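Long-range contacts in alpha-1,2-mannosidase (Trichoderma reesei, PDB 1HCU), which probably trims alpha-1,2-linked mannose residues from the high-mannose N-glycans of glycoproteins, in a reaction that depends on calcium: residues 52-57 with 94-99; 144-149 with 163-168. All blocks are in the same frame, centred on the assembly; numbering follows the deposited sequence.

Contact 1 (52-57 with 94-99); sequences NGWGSS and QGSSVF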
loop_
_atom_site.group_PDB
_atom_site.type_symbol
_atom_site.label_atom_id
_atom_site.label_comp_id
_atom_site.label_asym_id
_atom_site.label_seq_id
_atom_site.Cartn_x
_atom_site.Cartn_y
_atom_site.Cartn_z
ATOM N N ASN A 52 6.521 -14.895 -8.161
ATOM C CA ASN A 52 7.651 -15.813 -8.267
ATOM C C ASN A 52 7.479 -17.172 -7.569
ATOM O O ASN A 52 8.450 -17.900 -7.376
ATOM C CB ASN A 52 8.916 -15.112 -7.756
ATOM C CG ASN A 52 9.221 -13.843 -8.524
ATOM O OD1 ASN A 52 9.485 -13.883 -9.720
ATOM N ND2 ASN A 52 9.165 -12.706 -7.843
ATOM N N GLY A 53 6.250 -17.504 -7.189
ATOM C CA GLY A 53 5.995 -18.786 -6.564
ATOM C C GLY A 53 6.537 -19.030 -5.165
ATOM O O GLY A 53 6.746 -20.183 -4.774
ATOM N N TRP A 54 6.764 -17.965 -4.406
ATOM C CA TRP A 54 7.265 -18.113 -3.052
ATOM C C TRP A 54 6.137 -18.223 -2.017
ATOM O O TRP A 54 6.400 -18.402 -0.830
ATOM C CB TRP A 54 8.205 -16.948 -2.688
ATOM C CG TRP A 54 9.563 -17.033 -3.352
ATOM C CD1 TRP A 54 10.366 -18.142 -3.445
ATOM C CD2 TRP A 54 10.281 -15.966 -3.989
ATOM N NE1 TRP A 54 11.535 -17.830 -4.102
ATOM C CE2 TRP A 54 11.511 -16.502 -4.446
ATOM C CE3 TRP A 54 10.007 -14.610 -4.218
ATOM C CZ2 TRP A 54 12.465 -15.729 -5.119
ATOM C CZ3 TRP A 54 10.959 -13.839 -4.889
ATOM C CH2 TRP A 54 12.174 -14.407 -5.331
ATOM N N GLY A 55 4.886 -18.130 -2.460
ATOM C CA GLY A 55 3.771 -18.230 -1.528
ATOM C C GLY A 55 3.293 -16.873 -1.043
ATOM O O GLY A 55 3.066 -16.662 0.152
ATOM N N SER A 56 3.132 -15.961 -1.990
ATOM C CA SER A 56 2.701 -14.598 -1.734
ATOM C C SER A 56 1.569 -14.444 -0.702
ATOM O O SER A 56 1.768 -13.831 0.351
ATOM C CB SER A 56 2.287 -13.961 -3.070
ATOM O OG SER A 56 2.088 -12.569 -2.939
ATOM N N SER A 57 0.392 -14.999 -0.992
ATOM C CA SER A 57 -0.743 -14.890 -0.074
ATOM C C SER A 57 -0.464 -15.380 1.347
ATOM O O SER A 57 -0.982 -14.816 2.308
ATOM C CB SER A 57 -1.966 -15.631 -0.635
ATOM O OG SER A 57 -2.462 -14.990 -1.796
ATOM N N GLN A 94 13.530 -16.352 -14.630
ATOM C CA GLN A 94 12.317 -15.616 -14.317
ATOM C C GLN A 94 12.627 -14.299 -13.607
ATOM O O GLN A 94 13.297 -14.282 -12.573
ATOM C CB GLN A 94 11.390 -16.449 -13.437
ATOM C CG GLN A 94 10.111 -15.722 -13.124
ATOM C CD GLN A 94 9.152 -16.538 -12.302
ATOM O OE1 GLN A 94 9.402 -16.824 -11.140
ATOM N NE2 GLN A 94 8.035 -16.917 -12.906
ATOM N N GLY A 95 12.122 -13.201 -14.156
ATOM C CA GLY A 95 12.360 -11.899 -13.562
ATOM C C GLY A 95 11.674 -11.710 -12.222
ATOM O O GLY A 95 10.583 -12.247 -11.995
ATOM N N SER A 96 12.311 -10.955 -11.328
ATOM C CA SER A 96 11.748 -10.697 -10.006
ATOM C C SER A 96 11.681 -9.206 -9.729
ATOM O O SER A 96 12.693 -8.512 -9.820
ATOM C CB SER A 96 12.597 -11.377 -8.924
ATOM O OG SER A 96 12.223 -10.931 -7.625
ATOM N N SER A 97 10.494 -8.715 -9.388
ATOM C CA SER A 97 10.329 -7.292 -9.085
ATOM C C SER A 97 10.927 -6.975 -7.726
ATOM O O SER A 97 10.466 -7.483 -6.697
ATOM C CB SER A 97 8.846 -6.902 -9.073
ATOM O OG SER A 97 8.672 -5.556 -8.639
ATOM N N VAL A 98 11.960 -6.146 -7.718
ATOM C CA VAL A 98 12.590 -5.752 -6.469
ATOM C C VAL A 98 11.527 -5.121 -5.557
ATOM O O VAL A 98 11.422 -5.468 -4.381
ATOM C CB VAL A 98 13.708 -4.721 -6.728
ATOM C CG1 VAL A 98 14.318 -4.272 -5.406
ATOM C CG2 VAL A 98 14.760 -5.327 -7.651
ATOM N N PHE A 99 10.735 -4.210 -6.125
ATOM C CA PHE A 99 9.669 -3.503 -5.400
ATOM C C PHE A 99 8.560 -4.398 -4.833
ATOM O O PHE A 99 8.310 -4.400 -3.624
ATOM C CB PHE A 99 9.046 -2.435 -6.314
ATOM C CG PHE A 99 7.783 -1.817 -5.765
ATOM C CD1 PHE A 99 7.819 -0.987 -4.645
ATOM C CD2 PHE A 99 6.554 -2.065 -6.375
ATOM C CE1 PHE A 99 6.651 -0.414 -4.142
ATOM C CE2 PHE A 99 5.380 -1.495 -5.879
ATOM C CZ PHE A 99 5.429 -0.667 -4.759
#
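Asn52 reaches from the turn before helix 56-67 to the Gln94-Ser97 stretch that leads into helix 98-117, so the contact joins the entrances of two helices in the (alpha/alpha)7 barrel of glycosyl hydrolase family 47. Its backbone has positive phi, which asparagine tolerates better than most residues, and Gly53 continues the turn with positive phi as well. Followed outward, the Asn52 side chain starts with CB lying over one face of the Trp54 ring, 3.7 Å above its plane and displaced toward the rim. The first torsion, -58°, sets CG anti to the carbonyl carbon and places it between the Gln94 amide and the Gly95 carbonyl. At the tip, Asn52 OD1 is modelled 3.0 Å from Gly95 O, but the amide is probably turned over, as is that of Gln94; the atom facing Gly95 O may then be the nitrogen, and a hydrogen bond is possible. The other end, modelled as Asn52 ND2, lies 3.5 Å from Ser96 OG. The two amide planes are turned 63° against each other, so the groups do not stack flat.

The carboxylate of Asp38 accepts hydrogen bonds from the backbone N of Gly53, Gly55 and Ser56. At the backbone angles of Gly55, the N-cap residue of helix 56-67, any side chain would collide with the carbonyl oxygen of Trp54, which glycine avoids. Ser97 is the N-cap of helix 98-117, and its short hydroxyl can fold back so that OG bonds to the backbone N of Glu100, the predicted proton donor.

Trp54 gives Asn52 a flat, buried platform and meets Phe86 with its ring. Ser96 approaches that platform at the edge: OG, anti to its backbone N (chi1 169°), lies near the indole plane, 4.2 Å from Trp54 CH2.

Contact 2 (144-149 with 163-168); sequences LKVAFT and PTVRRS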
loop_
_atom_site.group_PDB
_atom_site.type_symbol
_atom_site.label_atom_id
_atom_site.label_comp_id
_atom_site.label_asym_id
_atom_site.label_seq_id
_atom_site.Cartn_x
_atom_site.Cartn_y
_atom_site.Cartn_z
ATOM N N LEU A 144 18.368 -9.988 -3.399
ATOM C CA LEU A 144 17.792 -8.762 -3.918
ATOM C C LEU A 144 18.828 -7.640 -3.994
ATOM O O LEU A 144 18.782 -6.805 -4.895
ATOM C CB LEU A 144 16.625 -8.333 -3.024
ATOM C CG LEU A 144 15.167 -8.464 -3.499
ATOM C CD1 LEU A 144 14.950 -9.632 -4.443
ATOM C CD2 LEU A 144 14.306 -8.587 -2.261
ATOM N N LYS A 145 19.782 -7.640 -3.070
ATOM C CA LYS A 145 20.783 -6.578 -3.037
ATOM C C LYS A 145 21.582 -6.365 -4.320
ATOM O O LYS A 145 22.172 -5.300 -4.504
ATOM C CB LYS A 145 21.733 -6.779 -1.853
ATOM C CG LYS A 145 22.715 -7.914 -1.990
ATOM C CD LYS A 145 23.767 -7.812 -0.897
ATOM C CE LYS A 145 24.809 -8.904 -1.024
ATOM N NZ LYS A 145 25.881 -8.765 0.010
ATOM N N VAL A 146 21.598 -7.357 -5.210
ATOM C CA VAL A 146 22.333 -7.226 -6.475
ATOM C C VAL A 146 21.728 -6.080 -7.298
ATOM O O VAL A 146 22.358 -5.544 -8.212
ATOM C CB VAL A 146 22.303 -8.559 -7.308
ATOM C CG1 VAL A 146 20.937 -8.763 -7.976
ATOM C CG2 VAL A 146 23.419 -8.554 -8.339
ATOM N N ALA A 147 20.503 -5.705 -6.946
ATOM C CA ALA A 147 19.784 -4.626 -7.606
ATOM C C ALA A 147 20.518 -3.289 -7.472
ATOM O O ALA A 147 20.410 -2.419 -8.343
ATOM C CB ALA A 147 18.387 -4.502 -7.006
ATOM N N PHE A 148 21.258 -3.127 -6.379
ATOM C CA PHE A 148 21.990 -1.894 -6.140
ATOM C C PHE A 148 23.377 -1.837 -6.755
ATOM O O PHE A 148 24.118 -0.881 -6.504
ATOM C CB PHE A 148 22.120 -1.628 -4.643
ATOM C CG PHE A 148 20.808 -1.557 -3.926
ATOM C CD1 PHE A 148 20.231 -2.703 -3.387
ATOM C CD2 PHE A 148 20.140 -0.345 -3.799
ATOM C CE1 PHE A 148 19.016 -2.641 -2.733
ATOM C CE2 PHE A 148 18.921 -0.273 -3.146
ATOM C CZ PHE A 148 18.357 -1.426 -2.610
ATOM N N THR A 149 23.736 -2.841 -7.554
ATOM C CA THR A 149 25.060 -2.862 -8.176
ATOM C C THR A 149 25.111 -2.059 -9.476
ATOM O O THR A 149 25.763 -2.457 -10.447
ATOM C CB THR A 149 25.562 -4.314 -8.464
ATOM O OG1 THR A 149 24.618 -5.010 -9.288
ATOM C CG2 THR A 149 25.786 -5.073 -7.165
ATOM N N PRO A 163 19.487 -18.788 -13.389
ATOM C CA PRO A 163 20.564 -19.609 -12.814
ATOM C C PRO A 163 21.478 -18.972 -11.741
ATOM O O PRO A 163 22.039 -19.686 -10.905
ATOM C CB PRO A 163 21.348 -20.053 -14.046
ATOM C CG PRO A 163 21.021 -18.972 -15.074
ATOM C CD PRO A 163 19.563 -18.829 -14.860
ATOM N N THR A 164 21.680 -17.657 -11.784
ATOM C CA THR A 164 22.500 -17.012 -10.758
ATOM C C THR A 164 21.946 -15.635 -10.396
ATOM O O THR A 164 21.038 -15.134 -11.064
ATOM C CB THR A 164 24.004 -16.906 -11.179
ATOM O OG1 THR A 164 24.778 -16.498 -10.044
ATOM C CG2 THR A 164 24.211 -15.902 -12.298
ATOM N N VAL A 165 22.460 -15.042 -9.322
ATOM C CA VAL A 165 21.997 -13.730 -8.884
ATOM C C VAL A 165 22.541 -12.657 -9.827
ATOM O O VAL A 165 23.748 -12.458 -9.908
ATOM C CB VAL A 165 22.457 -13.415 -7.427
ATOM C CG1 VAL A 165 21.966 -12.040 -7.006
ATOM C CG2 VAL A 165 21.920 -14.468 -6.469
ATOM N N ARG A 166 21.644 -11.978 -10.540
ATOM C CA ARG A 166 22.037 -10.930 -11.478
ATOM C C ARG A 166 21.011 -9.799 -11.605
ATOM O O ARG A 166 19.833 -9.974 -11.298
ATOM C CB ARG A 166 22.300 -11.533 -12.870
ATOM C CG ARG A 166 21.211 -12.489 -13.361
ATOM C CD ARG A 166 21.475 -12.962 -14.785
ATOM N NE ARG A 166 21.098 -11.943 -15.759
ATOM C CZ ARG A 166 19.966 -11.957 -16.458
ATOM N NH1 ARG A 166 19.093 -12.946 -16.308
ATOM N NH2 ARG A 166 19.692 -10.964 -17.288
ATOM N N ARG A 167 21.495 -8.646 -12.064
ATOM C CA ARG A 167 20.707 -7.433 -12.288
ATOM C C ARG A 167 20.099 -7.580 -13.670
ATOM O O ARG A 167 20.675 -8.260 -14.521
ATOM C CB ARG A 167 21.640 -6.230 -12.358
ATOM C CG ARG A 167 21.358 -5.092 -11.443
ATOM C CD ARG A 167 22.374 -4.014 -11.735
ATOM N NE ARG A 167 22.111 -3.398 -13.032
ATOM C CZ ARG A 167 22.992 -2.671 -13.705
ATOM N NH1 ARG A 167 24.203 -2.471 -13.206
ATOM N NH2 ARG A 167 22.656 -2.131 -14.867
ATOM N N SER A 168 18.971 -6.925 -13.922
ATOM C CA SER A 168 18.362 -7.007 -15.244
ATOM C C SER A 168 19.146 -6.091 -16.197
ATOM O O SER A 168 19.189 -6.322 -17.404
ATOM C CB SER A 168 16.897 -6.567 -15.199
ATOM O OG SER A 168 16.799 -5.156 -15.151
HETATM O O HOH W 1 27.024 -1.609 -12.948
#
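A short 3-10 turn following helix 127-144 packs against the edge strand 166-167 of a three-stranded antiparallel sheet. Val165 CG1 lies against the branch point of Val146, 3.5 Å from its CB, and also near CG1, the two side chains passing side by side and pointing in opposite senses. Compact beta-branched residues suit this close apolar meeting. Arg167 runs alongside Thr149, its CG 3.4 Å from Val146 O and its CD 3.5 Å from Thr149 OG1. The chain bends at chi3 (71°), which turns NE out of the extended line, and NH1 donates to Thr149 O at 3.2 Å. That donor stands above the carbonyl plane, 44° out of it, though the oxygen lies near the guanidinium plane. A water bonds to Thr149 O and weakly to NH1, while NE forms a salt bridge with Asp156. Thr149 OG1 donates to Val146 O at 2.6 Å, so this oxygen accepts from both OG1 and the backbone N of Thr149. An alanine in place of Arg167 would probably leave Asp156 without this cationic mate and Thr149 O without its protein donor across the contact. The guanidinium is thus divided between Asp156, through NE, and Thr149 O, through NH1.

How the contacts relate
Both contacts draw on the same antiparallel sheet, from its two outer strands: 96-97 in contact 1 and 166-167 in contact 2, with strand 158-160 between them, joined by backbone hydrogen bonds of Val159 with Ser96 and of Phe160 with Arg166. Their centres are 14 Å apart, and they touch directly where Val98 CG2 packs on Ala147 CB at 3.8 Å. Along the chain the two follow one another without overlap. The first is nearer the catalytic machinery: the Ser97 side chain is about 3 Å from that of Glu100, the predicted proton donor, and about 13 Å from the calcium ion. Contact 2 is a surface contact away from these sites.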